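ATP-dependent DNA helicase (Mycobacterium smegmatis, PDB 5V9X) probably couples ATP hydrolysis to 3'-to-5' tracking along single-stranded DNA, unwinding RNA:DNA hybrids as a bacterial Lhr-family helicase. Local coordinates at residues D696-H710 with A733-S745. Residues are numbered along the deposited sequence; the frame is centred on the assembly and turned at random.
Sequences DWRVILHSPYGLRVH and ASDDGIIVRLPDS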
ATOM      1  N   ASP A 696      19.816  15.176 -31.214  1.00134.44           N
ATOM      2  CA  ASP A 696      20.194  13.988 -30.466  1.00123.85           C
ATOM      3  C   ASP A 696      19.141  12.897 -30.610  1.00114.43           C
ATOM      4  O   ASP A 696      17.938  13.172 -30.624  1.00111.40           O
ATOM      5  CB  ASP A 696      20.396  14.333 -28.991  1.00120.08           C
ATOM      6  CG  ASP A 696      21.295  15.534 -28.798  1.00121.32           C
ATOM      7  OD1 ASP A 696      22.123  15.810 -29.692  1.00122.11           O
ATOM      8  OD2 ASP A 696      21.171  16.208 -27.756  1.00121.85           O
ATOM      9  N   TRP A 697      19.605  11.654 -30.713  1.00107.71           N
ATOM     10  CA  TRP A 697      18.702  10.525 -30.874  1.00 98.12           C
ATOM     11  C   TRP A 697      17.964  10.222 -29.575  1.00 92.16           C
ATOM     12  O   TRP A 697      18.453  10.492 -28.474  1.00 92.84           O
ATOM     13  CB  TRP A 697      19.468   9.282 -31.325  1.00 95.17           C
ATOM     14  CG  TRP A 697      19.766   9.242 -32.789  1.00 96.60           C
ATOM     15  CD1 TRP A 697      20.996   9.229 -33.378  1.00 98.75           C
ATOM     16  CD2 TRP A 697      18.810   9.204 -33.856  1.00 96.42           C
ATOM     17  NE1 TRP A 697      20.866   9.184 -34.744  1.00101.64           N
ATOM     18  CE2 TRP A 697      19.534   9.169 -35.063  1.00 99.67           C
ATOM     19  CE3 TRP A 697      17.414   9.199 -33.906  1.00 91.94           C
ATOM     20  CZ2 TRP A 697      18.908   9.128 -36.306  1.00 98.52           C
ATOM     21  CZ3 TRP A 697      16.794   9.157 -35.141  1.00 89.11           C
ATOM     22  CH2 TRP A 697      17.540   9.123 -36.323  1.00 92.65           C
ATOM     23  N   ARG A 698      16.773   9.645 -29.717  1.00 87.10           N
ATOM     24  CA  ARG A 698      15.980   9.189 -28.582  1.00 82.56           C
ATOM     25  C   ARG A 698      15.272   7.904 -28.973  1.00 73.83           C
ATOM     26  O   ARG A 698      14.441   7.904 -29.886  1.00 67.73           O
ATOM     27  CB  ARG A 698      14.971  10.252 -28.138  1.00 87.18           C
ATOM     28  CG  ARG A 698      15.410  11.015 -26.903  1.00 88.55           C
ATOM     29  CD  ARG A 698      14.376  12.036 -26.463  1.00 84.59           C
ATOM     30  NE  ARG A 698      14.762  12.672 -25.207  1.00 79.39           N
ATOM     31  CZ  ARG A 698      15.658  13.648 -25.109  1.00 83.75           C
ATOM     32  NH1 ARG A 698      16.268  14.102 -26.195  1.00 88.25           N
ATOM     33  NH2 ARG A 698      15.949  14.168 -23.925  1.00 86.61           N
ATOM     34  N   VAL A 699      15.605   6.815 -28.286  1.00 75.93           N
ATOM     35  CA  VAL A 699      15.056   5.494 -28.567  1.00 75.74           C
ATOM     36  C   VAL A 699      14.197   5.080 -27.381  1.00 69.29           C
ATOM     37  O   VAL A 699      14.700   4.942 -26.259  1.00 68.11           O
ATOM     38  CB  VAL A 699      16.165   4.466 -28.835  1.00 81.50           C
ATOM     39  CG1 VAL A 699      15.566   3.152 -29.295  1.00 85.72           C
ATOM     40  CG2 VAL A 699      17.143   5.003 -29.869  1.00 82.12           C
ATOM     41  N   ILE A 700      12.908   4.875 -27.629  1.00 66.22           N
ATOM     42  CA  ILE A 700      11.932   4.580 -26.587  1.00 61.79           C
ATOM     43  C   ILE A 700      11.432   3.156 -26.773  1.00 61.09           C
ATOM     44  O   ILE A 700      11.007   2.779 -27.872  1.00 63.50           O
ATOM     45  CB  ILE A 700      10.761   5.577 -26.618  1.00 56.84           C
ATOM     46  CG1 ILE A 700      11.257   6.990 -26.306  1.00 52.99           C
ATOM     47  CG2 ILE A 700       9.684   5.160 -25.635  1.00 52.75           C
ATOM     48  CD1 ILE A 700      10.192   8.052 -26.439  1.00 48.64           C
ATOM     49  N   LEU A 701      11.486   2.367 -25.703  1.00 59.04           N
ATOM     50  CA  LEU A 701      10.879   1.043 -25.685  1.00 58.77           C
ATOM     51  C   LEU A 701       9.475   1.168 -25.113  1.00 58.90           C
ATOM     52  O   LEU A 701       9.296   1.695 -24.013  1.00 61.30           O
ATOM     53  CB  LEU A 701      11.706   0.060 -24.856  1.00 55.09           C
ATOM     54  CG  LEU A 701      11.029  -1.282 -24.555  1.00 52.09           C
ATOM     55  CD1 LEU A 701      10.668  -2.018 -25.840  1.00 50.12           C
ATOM     56  CD2 LEU A 701      11.910  -2.147 -23.665  1.00 48.67           C
ATOM     57  N   HIS A 702       8.484   0.700 -25.863  1.00 56.40           N
ATOM     58  CA  HIS A 702       7.098   0.727 -25.424  1.00 56.12           C
ATOM     59  C   HIS A 702       6.692  -0.659 -24.939  1.00 58.22           C
ATOM     60  O   HIS A 702       6.816  -1.641 -25.677  1.00 61.35           O
ATOM     61  CB  HIS A 702       6.177   1.181 -26.554  1.00 59.33           C
ATOM     62  CG  HIS A 702       6.295   2.634 -26.899  1.00 60.03           C
ATOM     63  ND1 HIS A 702       7.385   3.156 -27.559  1.00 61.84           N
ATOM     64  CD2 HIS A 702       5.450   3.671 -26.690  1.00 60.15           C
ATOM     65  CE1 HIS A 702       7.210   4.452 -27.739  1.00 60.13           C
ATOM     66  NE2 HIS A 702       6.044   4.791 -27.219  1.00 61.23           N
ATOM     67  N   SER A 703       6.206  -0.729 -23.700  1.00 55.87           N
ATOM     68  CA  SER A 703       5.818  -1.975 -23.050  1.00 48.27           C
ATOM     69  C   SER A 703       5.003  -1.652 -21.808  1.00 47.79           C
ATOM     70  O   SER A 703       5.384  -0.766 -21.036  1.00 55.51           O
ATOM     71  CB  SER A 703       7.049  -2.804 -22.675  1.00 48.98           C
ATOM     72  OG  SER A 703       6.763  -3.689 -21.605  1.00 49.58           O
ATOM     73  N   PRO A 704       3.884  -2.336 -21.576  1.00 45.97           N
ATOM     74  CA  PRO A 704       3.037  -2.027 -20.419  1.00 45.41           C
ATOM     75  C   PRO A 704       3.386  -2.775 -19.141  1.00 54.20           C
ATOM     76  O   PRO A 704       2.690  -2.582 -18.138  1.00 59.50           O
ATOM     77  CB  PRO A 704       1.652  -2.449 -20.921  1.00 41.92           C
ATOM     78  CG  PRO A 704       1.943  -3.638 -21.773  1.00 41.92           C
ATOM     79  CD  PRO A 704       3.281  -3.375 -22.431  1.00 45.53           C
ATOM     80  N   TYR A 705       4.450  -3.581 -19.135  1.00 52.72           N
ATOM     81  CA  TYR A 705       4.661  -4.579 -18.089  1.00 52.05           C
ATOM     82  C   TYR A 705       5.165  -4.002 -16.771  1.00 53.46           C
ATOM     83  O   TYR A 705       5.696  -4.744 -15.938  1.00 62.88           O
ATOM     84  CB  TYR A 705       5.631  -5.653 -18.588  1.00 51.91           C
ATOM     85  CG  TYR A 705       4.973  -6.669 -19.487  1.00 53.33           C
ATOM     86  CD1 TYR A 705       4.276  -7.743 -18.952  1.00 55.52           C
ATOM     87  CD2 TYR A 705       5.038  -6.551 -20.868  1.00 50.65           C
ATOM     88  CE1 TYR A 705       3.668  -8.678 -19.768  1.00 53.17           C
ATOM     89  CE2 TYR A 705       4.433  -7.480 -21.692  1.00 48.10           C
ATOM     90  CZ  TYR A 705       3.749  -8.540 -21.137  1.00 48.39           C
ATOM     91  OH  TYR A 705       3.144  -9.468 -21.950  1.00 49.20           O
ATOM     92  N   GLY A 706       5.003  -2.703 -16.559  1.00 48.79           N
ATOM     93  CA  GLY A 706       5.207  -2.117 -15.251  1.00 47.42           C
ATOM     94  C   GLY A 706       6.667  -1.843 -14.931  1.00 49.92           C
ATOM     95  O   GLY A 706       7.589  -2.344 -15.576  1.00 52.82           O
ATOM     96  N   LEU A 707       6.867  -1.031 -13.889  1.00 43.96           N
ATOM     97  CA  LEU A 707       8.201  -0.600 -13.500  1.00 44.05           C
ATOM     98  C   LEU A 707       9.019  -1.719 -12.868  1.00 49.55           C
ATOM     99  O   LEU A 707      10.253  -1.677 -12.936  1.00 51.58           O
ATOM    100  CB  LEU A 707       8.102   0.588 -12.536  1.00 42.17           C
ATOM    101  CG  LEU A 707       9.410   1.276 -12.143  1.00 39.85           C
ATOM    102  CD1 LEU A 707      10.043   1.961 -13.344  1.00 38.10           C
ATOM    103  CD2 LEU A 707       9.180   2.267 -11.016  1.00 38.50           C
ATOM    104  N   ARG A 708       8.372  -2.712 -12.249  1.00 51.25           N
ATOM    105  CA  ARG A 708       9.115  -3.796 -11.617  1.00 55.29           C
ATOM    106  C   ARG A 708       9.934  -4.596 -12.620  1.00 62.06           C
ATOM    107  O   ARG A 708      10.913  -5.245 -12.237  1.00 63.17           O
ATOM    108  CB  ARG A 708       8.154  -4.723 -10.867  1.00 56.25           C
ATOM    109  CG  ARG A 708       7.262  -4.014  -9.862  1.00 62.90           C
ATOM    110  CD  ARG A 708       6.500  -5.009  -9.008  1.00 66.90           C
ATOM    111  NE  ARG A 708       7.389  -5.763  -8.128  1.00 67.36           N
ATOM    112  CZ  ARG A 708       7.034  -6.864  -7.475  1.00 67.34           C
ATOM    113  NH1 ARG A 708       5.808  -7.351  -7.609  1.00 66.08           N
ATOM    114  NH2 ARG A 708       7.906  -7.484  -6.693  1.00 69.47           N
ATOM    115  N   VAL A 709       9.550  -4.567 -13.891  1.00 64.24           N
ATOM    116  CA  VAL A 709      10.288  -5.230 -14.954  1.00 59.46           C
ATOM    117  C   VAL A 709      11.203  -4.258 -15.686  1.00 60.65           C
ATOM    118  O   VAL A 709      12.305  -4.623 -16.095  1.00 64.69           O
ATOM    119  CB  VAL A 709       9.296  -5.910 -15.926  1.00 54.91           C
ATOM    120  CG1 VAL A 709       9.966  -6.283 -17.239  1.00 60.07           C
ATOM    121  CG2 VAL A 709       8.675  -7.138 -15.278  1.00 51.72           C
ATOM    122  N   HIS A 710      10.758  -3.009 -15.849  1.00 59.60           N
ATOM    123  CA  HIS A 710      11.528  -1.999 -16.564  1.00 58.12           C
ATOM    124  C   HIS A 710      12.661  -1.414 -15.733  1.00 57.63           C
ATOM    125  O   HIS A 710      13.629  -0.900 -16.305  1.00 64.00           O
ATOM    126  CB  HIS A 710      10.596  -0.881 -17.029  1.00 56.17           C
ATOM    127  CG  HIS A 710       9.508  -1.354 -17.940  1.00 55.31           C
ATOM    128  ND1 HIS A 710       8.335  -0.656 -18.128  1.00 53.52           N
ATOM    129  CD2 HIS A 710       9.416  -2.461 -18.714  1.00 54.97           C
ATOM    130  CE1 HIS A 710       7.568  -1.312 -18.979  1.00 55.57           C
ATOM    131  NE2 HIS A 710       8.201  -2.410 -19.352  1.00 56.23           N
ATOM    132  N   ALA A 733      13.417   4.894 -16.715  1.00 61.93           N
ATOM    133  CA  ALA A 733      12.466   3.793 -16.746  1.00 56.34           C
ATOM    134  C   ALA A 733      11.174   4.198 -16.051  1.00 57.75           C
ATOM    135  O   ALA A 733      11.193   4.938 -15.062  1.00 58.45           O
ATOM    136  CB  ALA A 733      13.049   2.543 -16.081  1.00 57.53           C
ATOM    137  N   SER A 734      10.054   3.708 -16.575  1.00 57.11           N
ATOM    138  CA  SER A 734       8.739   4.013 -16.024  1.00 53.83           C
ATOM    139  C   SER A 734       7.857   2.778 -16.172  1.00 53.79           C
ATOM    140  O   SER A 734       8.311   1.715 -16.607  1.00 58.35           O
ATOM    141  CB  SER A 734       8.131   5.242 -16.713  1.00 50.35           C
ATOM    142  OG  SER A 734       7.957   5.013 -18.099  1.00 52.11           O
ATOM    143  N   ASP A 735       6.581   2.919 -15.801  1.00 53.42           N
ATOM    144  CA  ASP A 735       5.644   1.808 -15.927  1.00 54.22           C
ATOM    145  C   ASP A 735       5.449   1.401 -17.384  1.00 54.47           C
ATOM    146  O   ASP A 735       5.284   0.214 -17.688  1.00 49.11           O
ATOM    147  CB  ASP A 735       4.293   2.174 -15.302  1.00 55.20           C
ATOM    148  CG  ASP A 735       4.268   1.984 -13.795  1.00 58.70           C
ATOM    149  OD1 ASP A 735       4.986   1.095 -13.293  1.00 58.34           O
ATOM    150  OD2 ASP A 735       3.521   2.719 -13.113  1.00 60.55           O
ATOM    151  N   ASP A 736       5.463   2.370 -18.300  1.00 58.45           N
ATOM    152  CA  ASP A 736       5.075   2.130 -19.684  1.00 58.75           C
ATOM    153  C   ASP A 736       6.243   2.240 -20.659  1.00 60.04           C
ATOM    154  O   ASP A 736       6.048   2.597 -21.825  1.00 59.54           O
ATOM    155  CB  ASP A 736       3.951   3.079 -20.096  1.00 62.73           C
ATOM    156  CG  ASP A 736       2.627   2.721 -19.453  1.00 71.77           C
ATOM    157  OD1 ASP A 736       2.640   1.983 -18.446  1.00 75.01           O
ATOM    158  OD2 ASP A 736       1.573   3.163 -19.959  1.00 78.38           O
ATOM    159  N   GLY A 737       7.455   1.934 -20.212  1.00 60.25           N
ATOM    160  CA  GLY A 737       8.562   1.793 -21.129  1.00 54.79           C
ATOM    161  C   GLY A 737       9.856   2.319 -20.550  1.00 54.63           C
ATOM    162  O   GLY A 737       9.968   2.591 -19.355  1.00 59.07           O
ATOM    163  N   ILE A 738      10.847   2.453 -21.433  1.00 52.39           N
ATOM    164  CA  ILE A 738      12.192   2.896 -21.084  1.00 56.22           C
ATOM    165  C   ILE A 738      12.638   3.929 -22.110  1.00 57.87           C
ATOM    166  O   ILE A 738      12.472   3.723 -23.318  1.00 53.45           O
ATOM    167  CB  ILE A 738      13.185   1.716 -21.035  1.00 56.94           C
ATOM    168  CG1 ILE A 738      12.832   0.757 -19.894  1.00 56.89           C
ATOM    169  CG2 ILE A 738      14.620   2.210 -20.899  1.00 51.20           C
ATOM    170  CD1 ILE A 738      13.711  -0.472 -19.839  1.00 55.03           C
ATOM    171  N   ILE A 739      13.205   5.035 -21.633  1.00 62.28           N
ATOM    172  CA  ILE A 739      13.662   6.129 -22.485  1.00 64.79           C
ATOM    173  C   ILE A 739      15.183   6.113 -22.530  1.00 62.61           C
ATOM    174  O   ILE A 739      15.843   6.127 -21.484  1.00 60.78           O
ATOM    175  CB  ILE A 739      13.147   7.489 -21.982  1.00 66.90           C
ATOM    176  CG1 ILE A 739      11.625   7.472 -21.840  1.00 66.48           C
ATOM    177  CG2 ILE A 739      13.580   8.603 -22.926  1.00 71.20           C
ATOM    178  CD1 ILE A 739      11.057   8.740 -21.239  1.00 65.32           C
ATOM    179  N   VAL A 740      15.735   6.097 -23.742  1.00 61.78           N
ATOM    180  CA  VAL A 740      17.174   6.160 -23.970  1.00 70.61           C
ATOM    181  C   VAL A 740      17.469   7.379 -24.834  1.00 82.44           C
ATOM    182  O   VAL A 740      16.702   7.702 -25.748  1.00 87.72           O
ATOM    183  CB  VAL A 740      17.700   4.870 -24.638  1.00 66.34           C
ATOM    184  CG1 VAL A 740      19.191   4.971 -24.922  1.00 66.93           C
ATOM    185  CG2 VAL A 740      17.408   3.661 -23.762  1.00 59.32           C
ATOM    186  N   ARG A 741      18.570   8.065 -24.535  1.00 85.43           N
ATOM    187  CA  ARG A 741      19.016   9.210 -25.317  1.00 90.37           C
ATOM    188  C   ARG A 741      20.469   9.007 -25.718  1.00 92.86           C
ATOM    189  O   ARG A 741      21.311   8.687 -24.873  1.00 93.94           O
ATOM    190  CB  ARG A 741      18.857  10.521 -24.538  1.00 97.73           C
ATOM    191  CG  ARG A 741      19.528  11.717 -25.197  1.00106.83           C
ATOM    192  CD  ARG A 741      19.119  13.027 -24.544  1.00111.35           C
ATOM    193  NE  ARG A 741      20.269  13.891 -24.290  1.00115.52           N
ATOM    194  CZ  ARG A 741      20.775  14.121 -23.083  1.00116.42           C
ATOM    195  NH1 ARG A 741      20.221  13.562 -22.017  1.00114.62           N
ATOM    196  NH2 ARG A 741      21.825  14.917 -22.939  1.00118.85           N
ATOM    197  N   LEU A 742      20.757   9.190 -27.006  1.00 94.14           N
ATOM    198  CA  LEU A 742      22.100   9.022 -27.539  1.00 94.92           C
ATOM    199  C   LEU A 742      22.420  10.216 -28.432  1.00 98.48           C
ATOM    200  O   LEU A 742      21.599  10.584 -29.290  1.00 97.78           O
ATOM    201  CB  LEU A 742      22.232   7.715 -28.339  1.00 92.33           C
ATOM    202  CG  LEU A 742      21.654   6.416 -27.770  1.00 86.38           C
ATOM    203  CD1 LEU A 742      20.195   6.249 -28.171  1.00 83.57           C
ATOM    204  CD2 LEU A 742      22.474   5.218 -28.223  1.00 85.46           C
ATOM    205  N   PRO A 743      23.581  10.848 -28.265  1.00103.42           N
ATOM    206  CA  PRO A 743      23.976  11.904 -29.203  1.00106.22           C
ATOM    207  C   PRO A 743      24.144  11.338 -30.604  1.00109.82           C
ATOM    208  O   PRO A 743      24.513  10.175 -30.786  1.00106.06           O
ATOM    209  CB  PRO A 743      25.305  12.413 -28.632  1.00104.74           C
ATOM    210  CG  PRO A 743      25.807  11.297 -27.773  1.00102.54           C
ATOM    211  CD  PRO A 743      24.587  10.636 -27.210  1.00102.53           C
ATOM    212  N   ASP A 744      23.855  12.176 -31.599  1.00119.07           N
ATOM    213  CA  ASP A 744      23.841  11.725 -32.985  1.00122.44           C
ATOM    214  C   ASP A 744      25.191  11.137 -33.381  1.00124.02           C
ATOM    215  O   ASP A 744      26.247  11.688 -33.059  1.00124.27           O
ATOM    216  CB  ASP A 744      23.479  12.881 -33.917  1.00127.59           C
ATOM    217  CG  ASP A 744      23.080  12.410 -35.302  1.00129.09           C
ATOM    218  OD1 ASP A 744      21.874  12.170 -35.526  1.00126.84           O
ATOM    219  OD2 ASP A 744      23.972  12.270 -36.164  1.00131.24           O
ATOM    220  N   SER A 745      25.146  10.008 -34.079  1.00124.48           N
ATOM    221  CA  SER A 745      26.353   9.291 -34.468  1.00122.73           C
ATOM    222  C   SER A 745      26.936   9.852 -35.760  1.00120.63           C
ATOM    223  O   SER A 745      26.401   9.620 -36.844  1.00117.61           O
ATOM    224  CB  SER A 745      26.054   7.798 -34.627  1.00118.79           C
ATOM    225  OG  SER A 745      25.345   7.301 -33.504  1.00112.62           O
TER
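D735 OD1 is gripped by two backbone amides: L707 N, 2.9 Å away on the anti lone pair, and the amide of R625 from elsewhere in the chain. It thereby ties the first turn of helix 707-725 to the type I turn S734-G737, which links two antiparallel strands as a beta hairpin. At the first residue of the turn, H710 ND1 donates to S734 O at 2.8 Å, the acceptor lying in the imidazole plane and the N-H pointing fairly straight at it (158°). CG of H710 stands anti to its carbonyl carbon (chi1 -60°), which turns the ring edge toward the turn; on the other nitrogen, NE2 shares a hydrogen bond with S703 OG at 3.0 Å, so both ring nitrogens are engaged and the ring's rotation is fixed. Beyond the turn, strands 697-702 and 737-742 run antiparallel in the mixed sheet of the DEAD/H-associated region. W697, V699 and L701 form hydrogen-bonded pairs with L742, V740 and I738; L701 N reaches I738 O at 2.9 Å. On the sheet face shared by these residues, V699 CG2 meets L742 CD1 at 3.7 Å. The other face carries I700 beside I739, with A867 and L870 of helix 865-870 packed on I700. Further along this face R698 and R741 lie side by side, their guanidinium planes 16° apart; each has its own acid, D692 for R698 and E729 for R741, which probably offsets the like charges. The methylene CD of R741 rests over one face of the R698 guanidinium, 3.4 Å from NH2.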